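PDB 5T99: glycoside Hydrolase from Bacteroides uniformis, which probably hydrolyses galactosidic linkages in saccharides derived from agarose, as a family 2 glycoside hydrolase that binds the iminosugar d-galacto-isofagomine. Local coordinates for residues H315-P320 and V590-L595; A770-S775 and P779-F784; R328-K333 and P351-F356. All coordinates share one frame; numbering follows the deposited sequence.

Contact 1 of 3, residues H315-P320 and V590-L595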
loop_
_atom_site.group_PDB
_atom_site.type_symbol
_atom_site.label_atom_id
_atom_site.label_comp_id
_atom_site.label_asym_id
_atom_site.label_seq_id
_atom_site.Cartn_x
_atom_site.Cartn_y
_atom_site.Cartn_z
ATOM N N HIS A 315 -5.119 -3.028 -0.060
ATOM C CA HIS A 315 -5.906 -1.883 0.383
ATOM C C HIS A 315 -5.068 -1.021 1.297
ATOM O O HIS A 315 -4.066 -1.468 1.833
ATOM C CB HIS A 315 -7.230 -2.290 1.038
ATOM C CG HIS A 315 -8.340 -2.495 0.053
ATOM N ND1 HIS A 315 -8.776 -1.495 -0.793
ATOM C CD2 HIS A 315 -9.095 -3.586 -0.232
ATOM C CE1 HIS A 315 -9.743 -1.963 -1.562
ATOM N NE2 HIS A 315 -9.960 -3.228 -1.238
ATOM N N HIS A 316 -5.489 0.230 1.432
ATOM C CA HIS A 316 -4.676 1.262 2.054
ATOM C C HIS A 316 -4.554 1.178 3.560
ATOM O O HIS A 316 -3.601 1.732 4.110
ATOM C CB HIS A 316 -5.146 2.659 1.649
ATOM C CG HIS A 316 -6.458 3.063 2.244
ATOM N ND1 HIS A 316 -7.664 2.535 1.827
ATOM C CD2 HIS A 316 -6.756 3.965 3.207
ATOM C CE1 HIS A 316 -8.646 3.090 2.512
ATOM N NE2 HIS A 316 -8.123 3.961 3.356
ATOM N N ASP A 317 -5.484 0.504 4.243
ATOM C CA ASP A 317 -5.361 0.368 5.704
ATOM C C ASP A 317 -4.115 -0.429 6.079
ATOM O O ASP A 317 -3.535 -1.160 5.245
ATOM C CB ASP A 317 -6.631 -0.218 6.351
ATOM C CG ASP A 317 -6.787 -1.721 6.144
ATOM O OD1 ASP A 317 -5.965 -2.497 6.682
ATOM O OD2 ASP A 317 -7.781 -2.132 5.495
ATOM N N ASN A 318 -3.699 -0.261 7.327
ATOM C CA ASN A 318 -2.682 -1.122 7.933
ATOM C C ASN A 318 -3.221 -1.787 9.213
ATOM O O ASN A 318 -2.562 -1.772 10.247
ATOM C CB ASN A 318 -1.413 -0.307 8.196
ATOM C CG ASN A 318 -0.575 -0.137 6.955
ATOM O OD1 ASN A 318 -0.155 -1.119 6.345
ATOM N ND2 ASN A 318 -0.320 1.105 6.575
ATOM N N GLY A 319 -4.426 -2.356 9.116
ATOM C CA GLY A 319 -5.006 -3.179 10.171
ATOM C C GLY A 319 -5.135 -2.434 11.491
ATOM O O GLY A 319 -5.766 -1.384 11.518
ATOM N N PRO A 320 -4.495 -2.936 12.582
ATOM C CA PRO A 320 -4.545 -2.242 13.880
ATOM C C PRO A 320 -4.155 -0.775 13.864
ATOM O O PRO A 320 -4.613 -0.019 14.723
ATOM C CB PRO A 320 -3.546 -3.024 14.745
ATOM C CG PRO A 320 -3.471 -4.377 14.131
ATOM C CD PRO A 320 -3.678 -4.167 12.657
ATOM N N VAL A 590 -1.018 -12.908 3.810
ATOM C CA VAL A 590 -0.506 -12.545 5.121
ATOM C C VAL A 590 -1.694 -11.956 5.867
ATOM O O VAL A 590 -2.510 -11.257 5.263
ATOM C CB VAL A 590 0.649 -11.521 4.985
ATOM C CG1 VAL A 590 1.158 -11.044 6.336
ATOM C CG2 VAL A 590 1.807 -12.131 4.190
ATOM N N ASP A 591 -1.805 -12.243 7.167
ATOM C CA ASP A 591 -2.956 -11.783 7.966
ATOM C C ASP A 591 -2.868 -10.291 8.281
ATOM O O ASP A 591 -1.852 -9.643 8.007
ATOM C CB ASP A 591 -3.160 -12.659 9.232
ATOM C CG ASP A 591 -2.269 -12.256 10.430
ATOM O OD1 ASP A 591 -1.582 -11.207 10.430
ATOM O OD2 ASP A 591 -2.278 -13.013 11.414
ATOM N N LEU A 592 -3.927 -9.760 8.879
ATOM C CA LEU A 592 -4.069 -8.314 9.109
ATOM C C LEU A 592 -3.001 -7.677 10.011
ATOM O O LEU A 592 -2.769 -6.463 9.927
ATOM C CB LEU A 592 -5.449 -8.048 9.702
ATOM C CG LEU A 592 -6.013 -6.636 9.773
ATOM C CD1 LEU A 592 -6.263 -6.101 8.370
ATOM C CD2 LEU A 592 -7.300 -6.654 10.593
ATOM N N CYS A 593 -2.362 -8.466 10.878
ATOM C CA CYS A 593 -1.292 -7.941 11.749
ATOM C C CYS A 593 0.120 -8.279 11.219
ATOM O O CYS A 593 1.121 -8.030 11.892
ATOM C CB CYS A 593 -1.495 -8.402 13.210
ATOM S SG CYS A 593 -1.179 -10.155 13.525
ATOM N N GLY A 594 0.194 -8.817 10.006
ATOM C CA GLY A 594 1.457 -9.075 9.336
ATOM C C GLY A 594 2.066 -10.441 9.586
ATOM O O GLY A 594 3.266 -10.614 9.368
ATOM N N LEU A 595 1.258 -11.414 10.019
ATOM C CA LEU A 595 1.743 -12.787 10.199
ATOM C C LEU A 595 1.396 -13.638 8.983
ATOM O O LEU A 595 0.238 -13.667 8.559
ATOM C CB LEU A 595 1.198 -13.412 11.487
ATOM C CG LEU A 595 1.733 -12.754 12.763
ATOM C CD1 LEU A 595 0.919 -13.186 13.970
ATOM C CD2 LEU A 595 3.214 -13.055 12.968
#

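Contact 2 of 3, residues A770-S775 and P779-F784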
loop_
_atom_site.group_PDB
_atom_site.type_symbol
_atom_site.label_atom_id
_atom_site.label_comp_id
_atom_site.label_asym_id
_atom_site.label_seq_id
_atom_site.Cartn_x
_atom_site.Cartn_y
_atom_site.Cartn_z
ATOM N N ALA A 770 -10.332 -12.431 11.892
ATOM C CA ALA A 770 -11.294 -11.633 11.158
ATOM C C ALA A 770 -12.601 -11.476 11.909
ATOM O O ALA A 770 -13.274 -10.459 11.755
ATOM C CB ALA A 770 -11.557 -12.263 9.801
ATOM N N ALA A 771 -12.956 -12.475 12.719
ATOM C CA ALA A 771 -14.270 -12.528 13.361
ATOM C C ALA A 771 -14.228 -12.233 14.866
ATOM O O ALA A 771 -14.893 -12.890 15.646
ATOM C CB ALA A 771 -14.901 -13.891 13.094
ATOM N N THR A 772 -13.462 -11.230 15.263
ATOM C CA THR A 772 -13.464 -10.759 16.644
ATOM C C THR A 772 -13.849 -9.293 16.670
ATOM O O THR A 772 -13.783 -8.611 15.649
ATOM C CB THR A 772 -12.096 -10.955 17.345
ATOM O OG1 THR A 772 -12.133 -10.364 18.647
ATOM C CG2 THR A 772 -10.945 -10.327 16.560
ATOM N N THR A 773 -14.243 -8.827 17.850
ATOM C CA THR A 773 -14.557 -7.421 18.085
ATOM C C THR A 773 -13.611 -6.762 19.096
ATOM O O THR A 773 -13.903 -5.671 19.585
ATOM C CB THR A 773 -16.013 -7.264 18.583
ATOM O OG1 THR A 773 -16.198 -8.040 19.777
ATOM C CG2 THR A 773 -17.004 -7.708 17.506
ATOM N N GLU A 774 -12.487 -7.406 19.412
ATOM C CA GLU A 774 -11.485 -6.788 20.291
ATOM C C GLU A 774 -11.013 -5.478 19.704
ATOM O O GLU A 774 -10.782 -5.389 18.505
ATOM C CB GLU A 774 -10.260 -7.673 20.458
ATOM C CG GLU A 774 -10.436 -8.834 21.411
ATOM C CD GLU A 774 -9.303 -9.826 21.267
ATOM O OE1 GLU A 774 -9.293 -10.568 20.257
ATOM O OE2 GLU A 774 -8.419 -9.843 22.150
ATOM N N SER A 775 -10.874 -4.471 20.556
ATOM C CA SER A 775 -10.297 -3.189 20.163
ATOM C C SER A 775 -8.879 -3.389 19.619
ATOM O O SER A 775 -8.150 -4.300 20.046
ATOM C CB SER A 775 -10.264 -2.233 21.358
ATOM O OG SER A 775 -9.490 -1.080 21.094
ATOM N N PRO A 779 -4.641 -2.007 25.575
ATOM C CA PRO A 779 -3.393 -2.762 25.792
ATOM C C PRO A 779 -3.594 -4.227 26.242
ATOM O O PRO A 779 -2.968 -4.688 27.200
ATOM C CB PRO A 779 -2.660 -1.911 26.844
ATOM C CG PRO A 779 -3.739 -1.244 27.619
ATOM C CD PRO A 779 -4.944 -1.119 26.717
ATOM N N LYS A 780 -4.435 -4.951 25.504
ATOM C CA LYS A 780 -4.786 -6.337 25.789
ATOM C C LYS A 780 -5.213 -6.980 24.474
ATOM O O LYS A 780 -5.849 -6.331 23.644
ATOM C CB LYS A 780 -5.915 -6.435 26.850
ATOM C CG LYS A 780 -7.353 -6.274 26.347
ATOM C CD LYS A 780 -8.347 -6.008 27.473
ATOM N N ARG A 781 -4.859 -8.244 24.282
ATOM C CA ARG A 781 -5.228 -8.959 23.071
ATOM C C ARG A 781 -5.100 -10.468 23.258
ATOM O O ARG A 781 -4.160 -10.942 23.899
ATOM C CB ARG A 781 -4.354 -8.506 21.897
ATOM C CG ARG A 781 -4.895 -8.898 20.531
ATOM C CD ARG A 781 -6.001 -7.966 20.050
ATOM N NE ARG A 781 -6.677 -8.543 18.887
ATOM C CZ ARG A 781 -7.386 -7.869 17.974
ATOM N NH1 ARG A 781 -7.573 -6.551 18.053
ATOM N NH2 ARG A 781 -7.924 -8.540 16.958
ATOM N N LYS A 782 -6.046 -11.206 22.680
ATOM C CA LYS A 782 -6.023 -12.656 22.695
ATOM C C LYS A 782 -5.138 -13.158 21.581
ATOM O O LYS A 782 -5.110 -12.582 20.486
ATOM C CB LYS A 782 -7.421 -13.228 22.489
ATOM C CG LYS A 782 -8.403 -12.905 23.611
ATOM C CD LYS A 782 -9.821 -13.339 23.250
ATOM C CE LYS A 782 -10.003 -14.839 23.409
ATOM N NZ LYS A 782 -10.928 -15.387 22.380
ATOM N N ALA A 783 -4.425 -14.244 21.852
ATOM C CA ALA A 783 -3.726 -14.957 20.800
ATOM C C ALA A 783 -4.754 -15.544 19.849
ATOM O O ALA A 783 -5.898 -15.783 20.236
ATOM C CB ALA A 783 -2.841 -16.055 21.366
ATOM N N PHE A 784 -4.341 -15.708 18.592
ATOM C CA PHE A 784 -5.092 -16.452 17.590
ATOM C C PHE A 784 -4.099 -17.397 16.942
ATOM O O PHE A 784 -3.002 -16.981 16.551
ATOM C CB PHE A 784 -5.718 -15.513 16.547
ATOM C CG PHE A 784 -6.547 -16.227 15.506
ATOM C CD1 PHE A 784 -7.789 -16.763 15.833
ATOM C CD2 PHE A 784 -6.085 -16.366 14.195
ATOM C CE1 PHE A 784 -8.552 -17.427 14.883
ATOM C CE2 PHE A 784 -6.845 -17.031 13.240
ATOM C CZ PHE A 784 -8.080 -17.564 13.585
#

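Contact 3 of 3, residues R328-K333 and P351-F356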
loop_
_atom_site.group_PDB
_atom_site.type_symbol
_atom_site.label_atom_id
_atom_site.label_comp_id
_atom_site.label_asym_id
_atom_site.label_seq_id
_atom_site.Cartn_x
_atom_site.Cartn_y
_atom_site.Cartn_z
ATOM N N ARG A 328 6.500 3.519 8.600
ATOM C CA ARG A 328 6.994 2.205 9.040
ATOM C C ARG A 328 5.989 1.080 8.810
ATOM O O ARG A 328 6.374 -0.003 8.355
ATOM C CB ARG A 328 7.455 2.224 10.500
ATOM C CG ARG A 328 7.928 0.870 11.048
ATOM C CD ARG A 328 9.011 0.181 10.203
ATOM N NE ARG A 328 9.143 -1.237 10.548
ATOM C CZ ARG A 328 9.759 -2.171 9.817
ATOM N NH1 ARG A 328 10.322 -1.889 8.642
ATOM N NH2 ARG A 328 9.791 -3.425 10.262
ATOM N N ALA A 329 4.713 1.331 9.096
ATOM C CA ALA A 329 3.664 0.337 8.820
ATOM C C ALA A 329 3.678 -0.102 7.356
ATOM O O ALA A 329 3.649 -1.297 7.069
ATOM C CB ALA A 329 2.287 0.886 9.187
ATOM N N ASP A 330 3.730 0.877 6.446
ATOM C CA ASP A 330 3.799 0.598 4.995
ATOM C C ASP A 330 5.100 -0.111 4.616
ATOM O O ASP A 330 5.070 -1.091 3.877
ATOM C CB ASP A 330 3.641 1.878 4.148
ATOM C CG ASP A 330 2.186 2.335 3.992
ATOM O OD1 ASP A 330 1.252 1.611 4.342
ATOM O OD2 ASP A 330 1.972 3.441 3.476
ATOM N N GLU A 331 6.227 0.367 5.135
ATOM C CA GLU A 331 7.520 -0.251 4.854
ATOM C C GLU A 331 7.522 -1.737 5.227
ATOM O O GLU A 331 7.912 -2.583 4.432
ATOM C CB GLU A 331 8.644 0.479 5.591
ATOM C CG GLU A 331 10.037 0.044 5.155
ATOM C CD GLU A 331 11.148 0.660 5.991
ATOM O OE1 GLU A 331 11.018 0.753 7.234
ATOM O OE2 GLU A 331 12.174 1.030 5.390
ATOM N N ARG A 332 7.073 -2.034 6.441
ATOM C CA ARG A 332 6.954 -3.412 6.924
ATOM C C ARG A 332 6.088 -4.264 5.998
ATOM O O ARG A 332 6.495 -5.364 5.585
ATOM C CB ARG A 332 6.372 -3.420 8.335
ATOM C CG ARG A 332 6.088 -4.795 8.907
ATOM C CD ARG A 332 5.675 -4.669 10.355
ATOM N NE ARG A 332 5.250 -5.936 10.929
ATOM C CZ ARG A 332 4.000 -6.403 10.960
ATOM N NH1 ARG A 332 2.975 -5.733 10.420
ATOM N NH2 ARG A 332 3.771 -7.569 11.555
ATOM N N LYS A 333 4.908 -3.751 5.671
ATOM C CA LYS A 333 4.001 -4.426 4.731
ATOM C C LYS A 333 4.694 -4.738 3.401
ATOM O O LYS A 333 4.650 -5.855 2.936
ATOM C CB LYS A 333 2.746 -3.580 4.507
ATOM C CG LYS A 333 1.688 -4.252 3.654
ATOM C CD LYS A 333 0.312 -3.640 3.865
ATOM C CE LYS A 333 0.241 -2.190 3.423
ATOM N NZ LYS A 333 -1.108 -1.620 3.702
ATOM N N PRO A 351 -6.082 5.959 -5.506
ATOM C CA PRO A 351 -4.716 6.417 -5.273
ATOM C C PRO A 351 -4.253 6.124 -3.842
ATOM O O PRO A 351 -5.026 6.317 -2.903
ATOM C CB PRO A 351 -4.811 7.931 -5.498
ATOM C CG PRO A 351 -5.947 8.091 -6.448
ATOM C CD PRO A 351 -6.935 7.025 -6.057
ATOM N N PRO A 352 -2.998 5.669 -3.676
ATOM C CA PRO A 352 -2.442 5.494 -2.346
ATOM C C PRO A 352 -1.889 6.812 -1.824
ATOM O O PRO A 352 -2.037 7.854 -2.462
ATOM C CB PRO A 352 -1.326 4.494 -2.588
ATOM C CG PRO A 352 -0.823 4.858 -3.943
ATOM C CD PRO A 352 -2.001 5.356 -4.719
ATOM N N SER A 353 -1.272 6.774 -0.657
ATOM C CA SER A 353 -0.619 7.956 -0.111
ATOM C C SER A 353 0.672 8.195 -0.894
ATOM O O SER A 353 1.218 7.249 -1.476
ATOM C CB SER A 353 -0.291 7.730 1.350
ATOM O OG SER A 353 0.639 6.686 1.453
ATOM N N PRO A 354 1.163 9.445 -0.933
ATOM C CA PRO A 354 2.486 9.667 -1.532
ATOM C C PRO A 354 3.587 8.837 -0.859
ATOM O O PRO A 354 4.458 8.293 -1.542
ATOM C CB PRO A 354 2.729 11.163 -1.315
ATOM C CG PRO A 354 1.361 11.760 -1.188
ATOM C CD PRO A 354 0.534 10.710 -0.510
ATOM N N GLU A 355 3.508 8.712 0.465
ATOM C CA GLU A 355 4.519 7.993 1.252
ATOM C C GLU A 355 4.618 6.540 0.809
ATOM O O GLU A 355 5.724 5.992 0.667
ATOM C CB GLU A 355 4.220 8.074 2.762
ATOM C CG GLU A 355 4.503 9.443 3.402
ATOM C CD GLU A 355 3.463 10.505 3.075
ATOM O OE1 GLU A 355 2.314 10.142 2.700
ATOM O OE2 GLU A 355 3.802 11.711 3.181
ATOM N N PHE A 356 3.464 5.929 0.560
ATOM C CA PHE A 356 3.436 4.551 0.084
ATOM C C PHE A 356 4.233 4.414 -1.217
ATOM O O PHE A 356 5.021 3.488 -1.367
ATOM C CB PHE A 356 1.989 4.078 -0.100
ATOM C CG PHE A 356 1.874 2.670 -0.613
ATOM C CD1 PHE A 356 1.921 1.604 0.262
ATOM C CD2 PHE A 356 1.734 2.418 -1.973
ATOM C CE1 PHE A 356 1.842 0.296 -0.197
ATOM C CE2 PHE A 356 1.638 1.112 -2.449
ATOM C CZ PHE A 356 1.706 0.049 -1.553
HETATM O O HOH W 1 -0.302 4.771 3.149
#

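Contact 1 of 3, residues H315-P320 and V590-L595
L592 sets its isobutyl group against the bare CA of G319, joining two loops that follow neighbouring strands of the TIM barrel, 305-313 and 549-552. The leucine does most of the touching. Its CG sits anti to the backbone N (chi1 -167°), which carries the branch across to the other loop and brings L592 CG to 3.6 Å from G319 CA. One methyl, L592 CD1, lies beside the same carbon at 3.7 Å, and the other, CD2, stays a little farther off. G319 has a positive phi, a backbone shape that favours glycine, and a CB here would run into the carbonyl O of L592 and the ring of P320.

D317 meets the leucine crosswise, the two side chains running at about a right angle, with D317 OD1 4.0 Å from L592 CD1. The carboxylate skirts a methyl without bonding to it. Its rotation is fixed by its own loop: chi1 of 76° puts CG between the backbone N and the carbonyl carbon, and OD1 closes an Asx turn by accepting from G319 N at 2.9 Å, on its anti side, tilted from the carboxylate plane. The other oxygen, OD2, takes the backbone N of L559, so both ends of the buried carboxylate are held. P320 adds its CD, 3.7 Å from L592 O.

The D317 side chain is about 11 Å from the bound isofagomine, and H315, two residues earlier, meets the pocket residue W553 ring to ring.

L592 is carried on a type I turn from D591 to G594. Within it D591 OD1 is gripped from opposite faces of the carboxylate plane, by C593 N at 2.9 Å and by L595 N, also at 2.9 Å, along a nearly straight N-H of 166°.

Contact 2 of 3, residues A770-S775 and P779-F784
E774 reaches over to R781 and K782, tying a loop to strand 780-782 at the edge of a five-stranded sheet in the C-terminal domain. R781 pairs its backbone with V752 on the sheet side, whereas the N-H of K782 is taken by the glutamate.

Among the hydrogen bonds, K782 N gives to the syn lone pair of E774 OE2 at 2.8 Å, with an N-H...O angle of 154°. The second oxygen is steadied from its own loop: T772 OG1 donates to the anti lone pair of E774 OE1 over a long 3.3 Å. The same hydroxyl accepts from E774 N at 3.1 Å, closing an ST turn. A weak bond runs from R781 NH1 to S775 O.

The charge contact is different in kind. E774 OE1 lies 3.6 Å from R781 NE, well out of the guanidinium plane, so charges attract but no N-H points at the oxygen. The two planes are 36° apart. R781 gets there by a bend at chi2 (80°) that brings one guanidinium face against E774 CB, and its NH2 is bonded instead to N767 OD1. With an alanine in place of E774, K782 N would probably lose this acceptor and the R781 guanidinium the carboxylate near one face, though N767 would still hold its NH2.

Carbon atoms pack against the polar groups. E774 CB is offset toward the rim of the guanidinium face it meets, and the aliphatic K782 CG passes 3.4 Å from E774 OE2. T772 CG2 comes in obliquely to R781 NH2 at 3.5 Å.

Contact 3 of 3, residues R328-K333 and P351-F356
D330 turns its carboxylate against the ring edge of F356, packing the starts of two successive helices of the TIM barrel, 327-339 and 354-363.

This is the tight part. D330 OD2 lies 3.6 Å from F356 CB and 3.7 Å from F356 CD1, and CG of the aspartate sits in the plane of the ring, at its rim. Carboxylate and ring stand almost perpendicular, 86° apart, so the acid meets the positively polarised hydrogens of the edge and keeps clear of the face. On F356 a chi1 of 179°, with CG opposite the backbone N, lays the ring alongside the first helix, where L334 also touches it. D330 OD1 is already occupied by the amide of N318.

The looser part lies toward S353, where D330 OD2 and S353 OG are 4.0 Å apart and a water fills the step. That water donates to D330 OD2 at 2.7 Å and is also 2.7 Å from S353 OG, in a hydrogen bond of undecided direction. The serine is the N-cap of helix 354-363, and the positive end of that helix dipole may help to stabilise the negative charge of D330. E355, partly exposed, belongs to this looser side as well: it starts toward the first helix, but its carboxylate leads away, and its nearest approach to 328-333 is 5.2 Å.

Back at the cap, the serine hydroxyl takes its helix bond, F356 N to S353 OG, at 3.1 Å.

Contacts 1 and 3 are both buried and touch directly, contact 3 within the barrel and contact 1 where the barrel loops meet strand 787-793 of the C-terminal sheet. Contact 2 is a surface feature of the C-terminal domain, its centre about 14 Å from that of contact 1 and about 24 Å from that of contact 3. The loop 315-320 leads into the helix that carries 328-333, and K333 NZ lies 2.9 Å from N318 OD1. Chemistry follows place: contact 1 rests on a leucine against a glycine, contact 3 on a carboxylate at a ring edge plus one bridging water, and contact 2 on direct hydrogen bonding and opposite charges.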